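Local coordinates for CRISPR-associated endonuclease Cas12b (Alicyclobacillus acidoterrestris, PDB 5U31), which is an RNA-guided CRISPR endonuclease that recognises a PAM sequence and cleaves target DNA as part of bacterial adaptive immunity, at residues A[11-16]-A[438-443]; A[17-22]-A[422-427]; A[405-410]-A[417-422]. The protein carries 3 engineered substitutions. One frame throughout, in Å; residues are numbered along the deposited sequence.

Contact 1. Residues A[11-16]-A[438-443]. With nucleotides of chain B.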
loop_
_atom_site.group_PDB
_atom_site.type_symbol
_atom_site.label_atom_id
_atom_site.label_comp_id
_atom_site.label_asym_id
_atom_site.label_seq_id
_atom_site.Cartn_x
_atom_site.Cartn_y
_atom_site.Cartn_z
ATOM N N LEU A 11 27.694 13.846 5.130
ATOM C CA LEU A 11 28.777 14.797 5.341
ATOM C C LEU A 11 29.934 14.125 6.073
ATOM O O LEU A 11 29.731 13.477 7.103
ATOM C CB LEU A 11 28.280 16.006 6.136
ATOM C CG LEU A 11 27.098 16.769 5.529
ATOM C CD1 LEU A 11 26.693 17.934 6.407
ATOM C CD2 LEU A 11 27.438 17.255 4.134
ATOM N N ARG A 12 31.145 14.274 5.532
ATOM C CA ARG A 12 32.360 13.828 6.216
ATOM C C ARG A 12 32.713 14.868 7.268
ATOM O O ARG A 12 33.309 15.901 6.961
ATOM C CB ARG A 12 33.516 13.647 5.238
ATOM C CG ARG A 12 33.418 12.451 4.312
ATOM C CD ARG A 12 34.783 11.809 4.107
ATOM N NE ARG A 12 35.868 12.779 4.229
ATOM C CZ ARG A 12 36.397 13.445 3.206
ATOM N NH1 ARG A 12 37.378 14.315 3.413
ATOM N NH2 ARG A 12 35.945 13.243 1.974
ATOM N N LEU A 13 32.352 14.598 8.520
ATOM C CA LEU A 13 32.578 15.537 9.609
ATOM C C LEU A 13 33.613 15.024 10.599
ATOM O O LEU A 13 33.649 15.479 11.746
ATOM C CB LEU A 13 31.265 15.838 10.325
ATOM C CG LEU A 13 30.171 16.446 9.456
ATOM C CD1 LEU A 13 28.890 16.588 10.257
ATOM C CD2 LEU A 13 30.643 17.782 8.930
ATOM N N ASP A 14 34.450 14.079 10.175
ATOM C CA ASP A 14 35.433 13.500 11.083
ATOM C C ASP A 14 36.494 14.522 11.472
ATOM O O ASP A 14 36.876 14.613 12.645
ATOM C CB ASP A 14 36.066 12.266 10.439
ATOM C CG ASP A 14 35.040 11.182 10.115
ATOM O OD1 ASP A 14 34.098 11.459 9.338
ATOM O OD2 ASP A 14 35.175 10.053 10.635
ATOM N N ASP A 15 36.961 15.318 10.513
ATOM C CA ASP A 15 38.046 16.260 10.748
ATOM C C ASP A 15 37.575 17.603 11.290
ATOM O O ASP A 15 38.411 18.477 11.543
ATOM C CB ASP A 15 38.839 16.481 9.454
ATOM C CG ASP A 15 39.574 15.233 8.996
ATOM O OD1 ASP A 15 39.610 14.245 9.761
ATOM O OD2 ASP A 15 40.114 15.241 7.870
HETATM N N MSE A 16 36.270 17.795 11.471
HETATM C CA MSE A 16 35.757 19.069 11.970
HETATM C C MSE A 16 34.562 18.879 12.901
HETATM O O MSE A 16 33.413 19.030 12.491
HETATM C CB MSE A 16 35.389 19.998 10.802
HETATM C CG MSE A 16 34.603 19.342 9.679
HETATM SE SE MSE A 16 34.540 20.350 7.996
HETATM C CE MSE A 16 33.441 19.092 7.033
ATOM N N VAL A 438 30.955 27.840 5.224
ATOM C CA VAL A 438 31.525 26.600 5.739
ATOM C C VAL A 438 31.424 25.539 4.653
ATOM O O VAL A 438 30.318 25.177 4.232
ATOM C CB VAL A 438 30.804 26.139 7.012
ATOM C CG1 VAL A 438 31.373 24.817 7.484
ATOM C CG2 VAL A 438 30.913 27.193 8.088
ATOM N N THR A 439 32.571 25.024 4.217
ATOM C CA THR A 439 32.635 24.011 3.168
ATOM C C THR A 439 32.817 22.631 3.789
ATOM O O THR A 439 33.792 22.395 4.511
ATOM C CB THR A 439 33.778 24.295 2.199
ATOM O OG1 THR A 439 33.608 25.598 1.629
ATOM C CG2 THR A 439 33.785 23.253 1.098
ATOM N N VAL A 440 31.909 21.715 3.476
ATOM C CA VAL A 440 31.873 20.395 4.087
ATOM C C VAL A 440 31.993 19.334 2.996
ATOM O O VAL A 440 31.176 19.302 2.073
ATOM C CB VAL A 440 30.588 20.190 4.905
ATOM C CG1 VAL A 440 30.461 18.748 5.342
ATOM C CG2 VAL A 440 30.580 21.127 6.104
ATOM N N PRO A 441 32.996 18.459 3.043
ATOM C CA PRO A 441 33.066 17.370 2.066
ATOM C C PRO A 441 31.957 16.352 2.270
ATOM O O PRO A 441 31.424 16.165 3.367
ATOM C CB PRO A 441 34.443 16.744 2.324
ATOM C CG PRO A 441 34.809 17.171 3.696
ATOM C CD PRO A 441 34.237 18.548 3.826
ATOM N N ILE A 442 31.626 15.676 1.176
ATOM C CA ILE A 442 30.589 14.655 1.143
ATOM C C ILE A 442 31.245 13.287 1.046
ATOM O O ILE A 442 32.197 13.100 0.278
ATOM C CB ILE A 442 29.643 14.874 -0.048
ATOM C CG1 ILE A 442 29.010 16.259 0.020
ATOM C CG2 ILE A 442 28.599 13.779 -0.110
ATOM C CD1 ILE A 442 28.526 16.732 -1.318
ATOM N N SER A 443 30.733 12.330 1.815
ATOM C CA SER A 443 31.175 10.952 1.662
ATOM C C SER A 443 30.838 10.442 0.263
ATOM O O SER A 443 29.817 10.810 -0.325
ATOM C CB SER A 443 30.529 10.062 2.727
ATOM O OG SER A 443 31.011 10.375 4.024
ATOM P P U B 29 34.962 8.185 1.825
ATOM O OP1 U B 29 34.427 9.565 1.707
ATOM O OP2 U B 29 35.626 7.748 3.080
ATOM O "O5'" U B 29 33.779 7.165 1.524
ATOM C "C5'" U B 29 32.896 6.762 2.555
ATOM C "C4'" U B 29 32.498 5.315 2.421
ATOM O "O4'" U B 29 33.678 4.485 2.268
ATOM C "C3'" U B 29 31.788 4.732 3.629
ATOM O "O3'" U B 29 30.411 5.048 3.651
ATOM C "C2'" U B 29 32.071 3.242 3.505
ATOM O "O2'" U B 29 31.194 2.640 2.564
ATOM C "C1'" U B 29 33.484 3.246 2.918
ATOM N N1 U B 29 34.544 3.069 3.943
ATOM C C2 U B 29 34.582 1.897 4.684
ATOM O O2 U B 29 33.778 0.987 4.571
ATOM N N3 U B 29 35.608 1.819 5.593
ATOM C C4 U B 29 36.588 2.756 5.836
ATOM O O4 U B 29 37.444 2.529 6.694
ATOM C C5 U B 29 36.491 3.931 5.029
ATOM C C6 U B 29 35.502 4.040 4.133
ATOM P P G B 30 29.870 6.203 4.620
ATOM O OP1 G B 30 31.038 6.853 5.264
ATOM O OP2 G B 30 28.794 5.625 5.462
ATOM O "O5'" G B 30 29.209 7.255 3.628
ATOM C "C5'" G B 30 28.535 6.831 2.454
ATOM C "C4'" G B 30 27.164 7.453 2.340
ATOM O "O4'" G B 30 26.944 7.873 0.974
ATOM C "C3'" G B 30 26.002 6.523 2.655
ATOM O "O3'" G B 30 25.704 6.492 4.037
ATOM C "C2'" G B 30 24.862 7.067 1.799
ATOM O "O2'" G B 30 24.184 8.126 2.457
ATOM C "C1'" G B 30 25.609 7.638 0.596
ATOM N N9 G B 30 25.612 6.743 -0.575
ATOM C C8 G B 30 26.729 6.230 -1.187
ATOM N N7 G B 30 26.449 5.491 -2.223
ATOM C C5 G B 30 25.064 5.524 -2.298
ATOM C C6 G B 30 24.188 4.903 -3.221
ATOM O O6 G B 30 24.471 4.180 -4.182
ATOM N N1 G B 30 22.862 5.194 -2.938
ATOM C C2 G B 30 22.430 5.981 -1.901
ATOM N N2 G B 30 21.103 6.144 -1.796
ATOM N N3 G B 30 23.236 6.568 -1.033
ATOM C C4 G B 30 24.530 6.297 -1.291
#
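Arg12 CG stands anti to its own carbonyl carbon (chi1 -72°) and comes 3.2 Å from Ser443 OG, while Met16 CG sits between the backbone N and the carbonyl carbon (chi1 45°) at the root of an arm aimed at Val440 and Pro441. Beyond CG the arginine chain bends twice, and its guanidinium is covered on one face by Pro441, whose CB lies 3.6 Å above the guanidinium plane, offset toward the rim. Met16, a selenomethionine in the crystal, is extended beyond CG and meets the proline ring tip to tip, CE to Pro441 CD 3.3 Å. The same methyl touches Val440 CG1 at 3.4 Å. Val440 CG1 is the common apolar partner: the Leu11 side chain crosses Val440 at about a right angle, CD2 3.6 Å from CG1, and Leu13 CD2 reaches it at 3.7 Å. The backbones join through Arg12 N to Pro441 O, 2.9 Å with 156° at the hydrogen. With the Ser443-Lys10 backbone bond this makes Leu11 and Ile442 a single beta bridge, and Leu23 of helix 17-45 packs on both leucines. At the RNA end Ser443 CB approaches G30 O5' of chain B at 3.2 Å, and Arg12 CD packs against a phosphate oxygen of U29 of chain B. The end of WED-I, with Met16 at the start of REC1, is joined here to WED-II, and Ser443 begins the guide-RNA-binding segment 443-447.

Contact 2. Residues A[17-22]-A[422-427]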
loop_
_atom_site.group_PDB
_atom_site.type_symbol
_atom_site.label_atom_id
_atom_site.label_comp_id
_atom_site.label_asym_id
_atom_site.label_seq_id
_atom_site.Cartn_x
_atom_site.Cartn_y
_atom_site.Cartn_z
ATOM N N PRO A 17 34.841 18.566 14.169
ATOM C CA PRO A 17 33.744 18.330 15.118
ATOM C C PRO A 17 33.012 19.596 15.512
ATOM O O PRO A 17 31.833 19.528 15.881
ATOM C CB PRO A 17 34.460 17.702 16.317
ATOM C CG PRO A 17 35.820 18.321 16.275
ATOM C CD PRO A 17 36.161 18.459 14.813
ATOM N N GLU A 18 33.684 20.748 15.457
ATOM C CA GLU A 18 33.037 21.996 15.835
ATOM C C GLU A 18 31.840 22.293 14.935
ATOM O O GLU A 18 30.871 22.918 15.374
ATOM C CB GLU A 18 34.060 23.141 15.807
ATOM C CG GLU A 18 34.543 23.590 14.416
ATOM C CD GLU A 18 35.533 22.639 13.747
ATOM O OE1 GLU A 18 35.740 22.768 12.520
ATOM O OE2 GLU A 18 36.109 21.774 14.438
ATOM N N ILE A 19 31.876 21.826 13.687
ATOM C CA ILE A 19 30.745 22.017 12.785
ATOM C C ILE A 19 29.685 20.944 13.008
ATOM O O ILE A 19 28.484 21.214 12.872
ATOM C CB ILE A 19 31.246 22.035 11.330
ATOM C CG1 ILE A 19 31.996 23.341 11.054
ATOM C CG2 ILE A 19 30.102 21.832 10.348
ATOM C CD1 ILE A 19 33.132 23.169 10.079
ATOM N N ARG A 20 30.094 19.719 13.349
ATOM C CA ARG A 20 29.124 18.667 13.633
ATOM C C ARG A 20 28.247 19.045 14.820
ATOM O O ARG A 20 27.020 18.908 14.770
ATOM C CB ARG A 20 29.843 17.340 13.888
ATOM C CG ARG A 20 28.929 16.227 14.378
ATOM C CD ARG A 20 29.696 14.973 14.767
ATOM N NE ARG A 20 29.832 14.041 13.651
ATOM C CZ ARG A 20 30.988 13.744 13.069
ATOM N NH1 ARG A 20 31.025 12.886 12.053
ATOM N NH2 ARG A 20 32.110 14.301 13.510
ATOM N N ALA A 21 28.865 19.533 15.899
ATOM C CA ALA A 21 28.090 20.018 17.036
ATOM C C ALA A 21 27.275 21.248 16.667
ATOM O O ALA A 21 26.221 21.495 17.265
ATOM C CB ALA A 21 29.012 20.329 18.212
ATOM N N GLY A 22 27.746 22.030 15.695
ATOM C CA GLY A 22 26.964 23.162 15.233
ATOM C C GLY A 22 25.736 22.729 14.458
ATOM O O GLY A 22 24.652 23.292 14.631
ATOM N N HIS A 422 26.420 28.578 3.289
ATOM C CA HIS A 422 26.765 29.995 3.358
ATOM C C HIS A 422 26.558 30.569 4.754
ATOM O O HIS A 422 27.174 31.580 5.100
ATOM C CB HIS A 422 25.960 30.773 2.324
ATOM C CG HIS A 422 26.231 30.337 0.922
ATOM N ND1 HIS A 422 27.285 30.828 0.183
ATOM C CD2 HIS A 422 25.611 29.429 0.137
ATOM C CE1 HIS A 422 27.291 30.253 -1.005
ATOM N NE2 HIS A 422 26.284 29.402 -1.058
ATOM N N LYS A 423 25.697 29.955 5.554
ATOM C CA LYS A 423 25.567 30.288 6.962
ATOM C C LYS A 423 25.356 28.992 7.722
ATOM O O LYS A 423 24.672 28.090 7.236
ATOM C CB LYS A 423 24.405 31.252 7.232
ATOM C CG LYS A 423 24.667 32.688 6.832
ATOM C CD LYS A 423 23.618 33.614 7.423
ATOM C CE LYS A 423 22.215 33.246 6.954
ATOM N NZ LYS A 423 21.215 34.245 7.409
ATOM N N LEU A 424 25.945 28.902 8.905
ATOM C CA LEU A 424 25.866 27.680 9.689
ATOM C C LEU A 424 26.135 28.034 11.143
ATOM O O LEU A 424 26.288 29.204 11.501
ATOM C CB LEU A 424 26.853 26.633 9.168
ATOM C CG LEU A 424 26.490 25.162 9.350
ATOM C CD1 LEU A 424 25.246 24.822 8.549
ATOM C CD2 LEU A 424 27.658 24.299 8.922
ATOM N N LEU A 425 26.180 27.008 11.983
ATOM C CA LEU A 425 26.508 27.159 13.389
ATOM C C LEU A 425 27.798 26.418 13.685
ATOM O O LEU A 425 28.028 25.317 13.174
ATOM C CB LEU A 425 25.389 26.634 14.281
ATOM C CG LEU A 425 24.127 27.485 14.293
ATOM C CD1 LEU A 425 23.226 27.026 15.417
ATOM C CD2 LEU A 425 24.490 28.948 14.454
ATOM N N LYS A 426 28.637 27.031 14.506
ATOM C CA LYS A 426 29.890 26.435 14.933
ATOM C C LYS A 426 29.929 26.465 16.451
ATOM O O LYS A 426 29.508 27.448 17.064
ATOM C CB LYS A 426 31.075 27.186 14.336
ATOM C CG LYS A 426 32.378 26.437 14.390
ATOM C CD LYS A 426 33.057 26.451 13.032
ATOM C CE LYS A 426 33.927 27.680 12.827
ATOM N NZ LYS A 426 34.537 27.658 11.465
ATOM N N VAL A 427 30.407 25.383 17.060
ATOM C CA VAL A 427 30.408 25.245 18.512
ATOM C C VAL A 427 31.832 24.969 18.968
ATOM O O VAL A 427 32.448 23.985 18.537
ATOM C CB VAL A 427 29.455 24.136 18.983
ATOM C CG1 VAL A 427 29.543 23.970 20.486
ATOM C CG2 VAL A 427 28.025 24.467 18.572
#
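Helix 17-22 passes over strand 424-427 with Gly22 close against Lys426, their axes 5.6 Å apart and their directions 119° from each other. It is a helix packed on a beta-hairpin: the start of helix 17-45, in REC1, rides on the first strand of the WED-II hairpin 424-428/431-435. One backbone bond ties the two, Val427 N to Glu18 O at 3.0 Å with 160° at the hydrogen. Glu18 O also receives a weak helical bond from Gly22 N, which makes it a shared acceptor. Glu18 and Lys426 run side by side and point the same way, with Glu18 CG 3.5 Å from Lys426 CD; the charged ends stay apart, OE1 of Glu18 being 5.1 Å from NZ of Lys426, so any attraction is probably modest. Nearer strand 437-441, Ile19 CG2 meets Leu424 CD2 at 3.8 Å, the two side chains crossing at about a right angle. Farther along the strand, Ala21 CB faces Val427 CB at 3.9 Å. Lacking a side chain, Gly22 brings its backbone right up to the strand: its CA-H points at Leu425 O, 3.2 Å from CA, with 158° at the hydrogen.

Contact 3. Residues A[405-410]-A[417-422]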
loop_
_atom_site.group_PDB
_atom_site.type_symbol
_atom_site.label_atom_id
_atom_site.label_comp_id
_atom_site.label_asym_id
_atom_site.label_seq_id
_atom_site.Cartn_x
_atom_site.Cartn_y
_atom_site.Cartn_z
ATOM N N TYR A 405 22.955 27.235 0.116
ATOM C CA TYR A 405 24.062 26.297 -0.008
ATOM C C TYR A 405 24.413 26.147 -1.481
ATOM O O TYR A 405 23.546 26.259 -2.352
ATOM C CB TYR A 405 23.721 24.921 0.582
ATOM C CG TYR A 405 22.835 24.104 -0.324
ATOM C CD1 TYR A 405 23.376 23.174 -1.203
ATOM C CD2 TYR A 405 21.460 24.274 -0.317
ATOM C CE1 TYR A 405 22.571 22.437 -2.050
ATOM C CE2 TYR A 405 20.646 23.538 -1.157
ATOM C CZ TYR A 405 21.210 22.625 -2.022
ATOM O OH TYR A 405 20.413 21.891 -2.861
ATOM N N THR A 406 25.689 25.888 -1.753
ATOM C CA THR A 406 26.141 25.485 -3.078
ATOM C C THR A 406 26.625 24.045 -3.023
ATOM O O THR A 406 27.224 23.619 -2.030
ATOM C CB THR A 406 27.278 26.370 -3.606
ATOM O OG1 THR A 406 28.406 26.274 -2.732
ATOM C CG2 THR A 406 26.853 27.808 -3.703
ATOM N N PHE A 407 26.353 23.302 -4.089
ATOM C CA PHE A 407 26.939 21.983 -4.281
ATOM C C PHE A 407 28.200 22.137 -5.120
ATOM O O PHE A 407 28.136 22.578 -6.272
ATOM C CB PHE A 407 25.945 21.048 -4.962
ATOM C CG PHE A 407 26.409 19.625 -5.054
ATOM C CD1 PHE A 407 27.146 19.187 -6.143
ATOM C CD2 PHE A 407 26.085 18.717 -4.061
ATOM C CE1 PHE A 407 27.562 17.876 -6.231
ATOM C CE2 PHE A 407 26.494 17.403 -4.146
ATOM C CZ PHE A 407 27.234 16.982 -5.231
ATOM N N LEU A 408 29.341 21.780 -4.543
ATOM C CA LEU A 408 30.643 21.977 -5.171
ATOM C C LEU A 408 31.089 20.665 -5.807
ATOM O O LEU A 408 31.442 19.716 -5.100
ATOM C CB LEU A 408 31.658 22.473 -4.143
ATOM C CG LEU A 408 31.319 23.822 -3.514
ATOM C CD1 LEU A 408 32.152 24.059 -2.278
ATOM C CD2 LEU A 408 31.535 24.925 -4.516
ATOM N N PHE A 409 31.078 20.619 -7.137
ATOM C CA PHE A 409 31.516 19.433 -7.860
ATOM C C PHE A 409 33.031 19.290 -7.799
ATOM O O PHE A 409 33.767 20.226 -8.132
ATOM C CB PHE A 409 31.068 19.501 -9.318
ATOM C CG PHE A 409 29.611 19.224 -9.522
ATOM C CD1 PHE A 409 29.128 17.926 -9.492
ATOM C CD2 PHE A 409 28.725 20.259 -9.764
ATOM C CE1 PHE A 409 27.786 17.668 -9.687
ATOM C CE2 PHE A 409 27.382 20.006 -9.961
ATOM C CZ PHE A 409 26.912 18.712 -9.922
ATOM N N ASN A 410 33.488 18.109 -7.386
ATOM C CA ASN A 410 34.904 17.744 -7.398
ATOM C C ASN A 410 35.759 18.806 -6.708
ATOM O O ASN A 410 36.770 19.271 -7.238
ATOM C CB ASN A 410 35.396 17.494 -8.827
ATOM C CG ASN A 410 34.315 16.938 -9.732
ATOM O OD1 ASN A 410 33.856 15.809 -9.561
ATOM N ND2 ASN A 410 33.913 17.730 -10.720
ATOM N N HIS A 417 33.112 15.429 -3.862
ATOM C CA HIS A 417 32.299 16.631 -3.910
ATOM C C HIS A 417 32.252 17.284 -2.534
ATOM O O HIS A 417 32.803 16.781 -1.551
ATOM C CB HIS A 417 30.899 16.304 -4.419
ATOM C CG HIS A 417 30.892 15.442 -5.642
ATOM N ND1 HIS A 417 31.367 15.877 -6.861
ATOM C CD2 HIS A 417 30.479 14.167 -5.832
ATOM C CE1 HIS A 417 31.239 14.908 -7.750
ATOM N NE2 HIS A 417 30.704 13.859 -7.151
ATOM N N ALA A 418 31.582 18.430 -2.465
ATOM C CA ALA A 418 31.472 19.178 -1.226
ATOM C C ALA A 418 30.214 20.023 -1.273
ATOM O O ALA A 418 29.634 20.256 -2.335
ATOM C CB ALA A 418 32.693 20.073 -0.986
ATOM N N ILE A 419 29.802 20.482 -0.100
ATOM C CA ILE A 419 28.693 21.411 0.033
ATOM C C ILE A 419 29.181 22.598 0.839
ATOM O O ILE A 419 29.798 22.423 1.895
ATOM C CB ILE A 419 27.472 20.754 0.699
ATOM C CG1 ILE A 419 26.582 20.130 -0.371
ATOM C CG2 ILE A 419 26.695 21.770 1.508
ATOM C CD1 ILE A 419 26.071 18.779 -0.007
ATOM N N ARG A 420 28.930 23.799 0.336
ATOM C CA ARG A 420 29.273 25.021 1.049
ATOM C C ARG A 420 28.000 25.588 1.663
ATOM O O ARG A 420 27.116 26.063 0.944
ATOM C CB ARG A 420 29.931 26.037 0.121
ATOM C CG ARG A 420 30.551 27.199 0.857
ATOM C CD ARG A 420 30.729 28.392 -0.054
ATOM N NE ARG A 420 31.495 28.067 -1.253
ATOM C CZ ARG A 420 32.809 27.880 -1.273
ATOM N NH1 ARG A 420 33.513 27.976 -0.153
ATOM N NH2 ARG A 420 33.419 27.589 -2.412
ATOM N N PHE A 421 27.902 25.529 2.987
ATOM C CA PHE A 421 26.826 26.209 3.692
ATOM C C PHE A 421 27.212 27.673 3.866
ATOM O O PHE A 421 28.220 27.979 4.512
ATOM C CB PHE A 421 26.564 25.553 5.045
ATOM C CG PHE A 421 26.178 24.101 4.957
ATOM C CD1 PHE A 421 24.844 23.726 4.881
ATOM C CD2 PHE A 421 27.145 23.110 4.962
ATOM C CE1 PHE A 421 24.485 22.393 4.806
ATOM C CE2 PHE A 421 26.789 21.771 4.890
ATOM C CZ PHE A 421 25.458 21.414 4.810
ATOM N N HIS A 422 26.420 28.578 3.289
ATOM C CA HIS A 422 26.765 29.995 3.358
ATOM C C HIS A 422 26.558 30.569 4.754
ATOM O O HIS A 422 27.174 31.580 5.100
ATOM C CB HIS A 422 25.960 30.773 2.324
ATOM C CG HIS A 422 26.231 30.337 0.922
ATOM N ND1 HIS A 422 27.285 30.828 0.183
ATOM C CD2 HIS A 422 25.611 29.429 0.137
ATOM C CE1 HIS A 422 27.291 30.253 -1.005
ATOM N NE2 HIS A 422 26.284 29.402 -1.058
#
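Thr406 with Arg420 and Leu408 with Ala418 are the hydrogen-bonded pairs of an antiparallel beta-hairpin, with Tyr405-Phe421 and Phe407-Ile419 as the non-hydrogen-bonded pairs. Four backbone bonds join the strands, among them Arg420 N to Thr406 O at 2.9 Å and Leu408 N to Ala418 O at 2.7 Å. Past the strand ends a side chain takes over: Asn410 N donates to His417 ND1 at 3.1 Å, 20° out of the imidazole plane. Phe407, Phe409 and His417 form an aromatic cluster at this end. Phe409 turns its edge toward the face of His417 in an offset edge-to-face pair, centroids 5.8 Å apart and planes at 87°, while Phe407 meets the same imidazole obliquely, CZ to His417 CB 3.8 Å. Among the apolar contacts, Phe407 CD2 touches Ile419 CG1 on the Tyr405-Ile419 face. On the other face Arg420 CG is anti to the backbone N (chi1 -169°), and the arginine lies alongside Thr406; farther out, Leu408 CD1 sits 3.6 Å above one face of the Arg420 guanidinium. Thr406 CG2 lies at the edge of the His422 ring, close to its plane. Strand 437-441 pairs with the other side of strand 418-421 to complete a three-stranded sheet. Phe407 stacks on Phe477 and Tyr405 OH hydrogen-bonds to Gly478 O, so the hairpin packs on strand 473-483, beside the phosphate-lock residue Gly479.

Strand 418-421 pairs with 405-408 in contact 3 and, through backbone bonds such as Val440 N to Ile419 O, with the 437-441 strand of contact 1; both contacts therefore reach one sheet, contact 1 at its outer strand 437-441. The chain then turns a corner at His422, which contacts 2 and 3 share, into the separate hairpin whose first strand packs against helix 17-45. Val438 spans the seam between contacts 1 and 2, resting on Ile19 and Leu424. All three are partly buried and far from the centre of the chain. Their chemistry differs: regular strand pairing with aromatic rings in contact 3, a single bridge with apolar packing beside RNA in contact 1, and close helix-on-strand packing in contact 2.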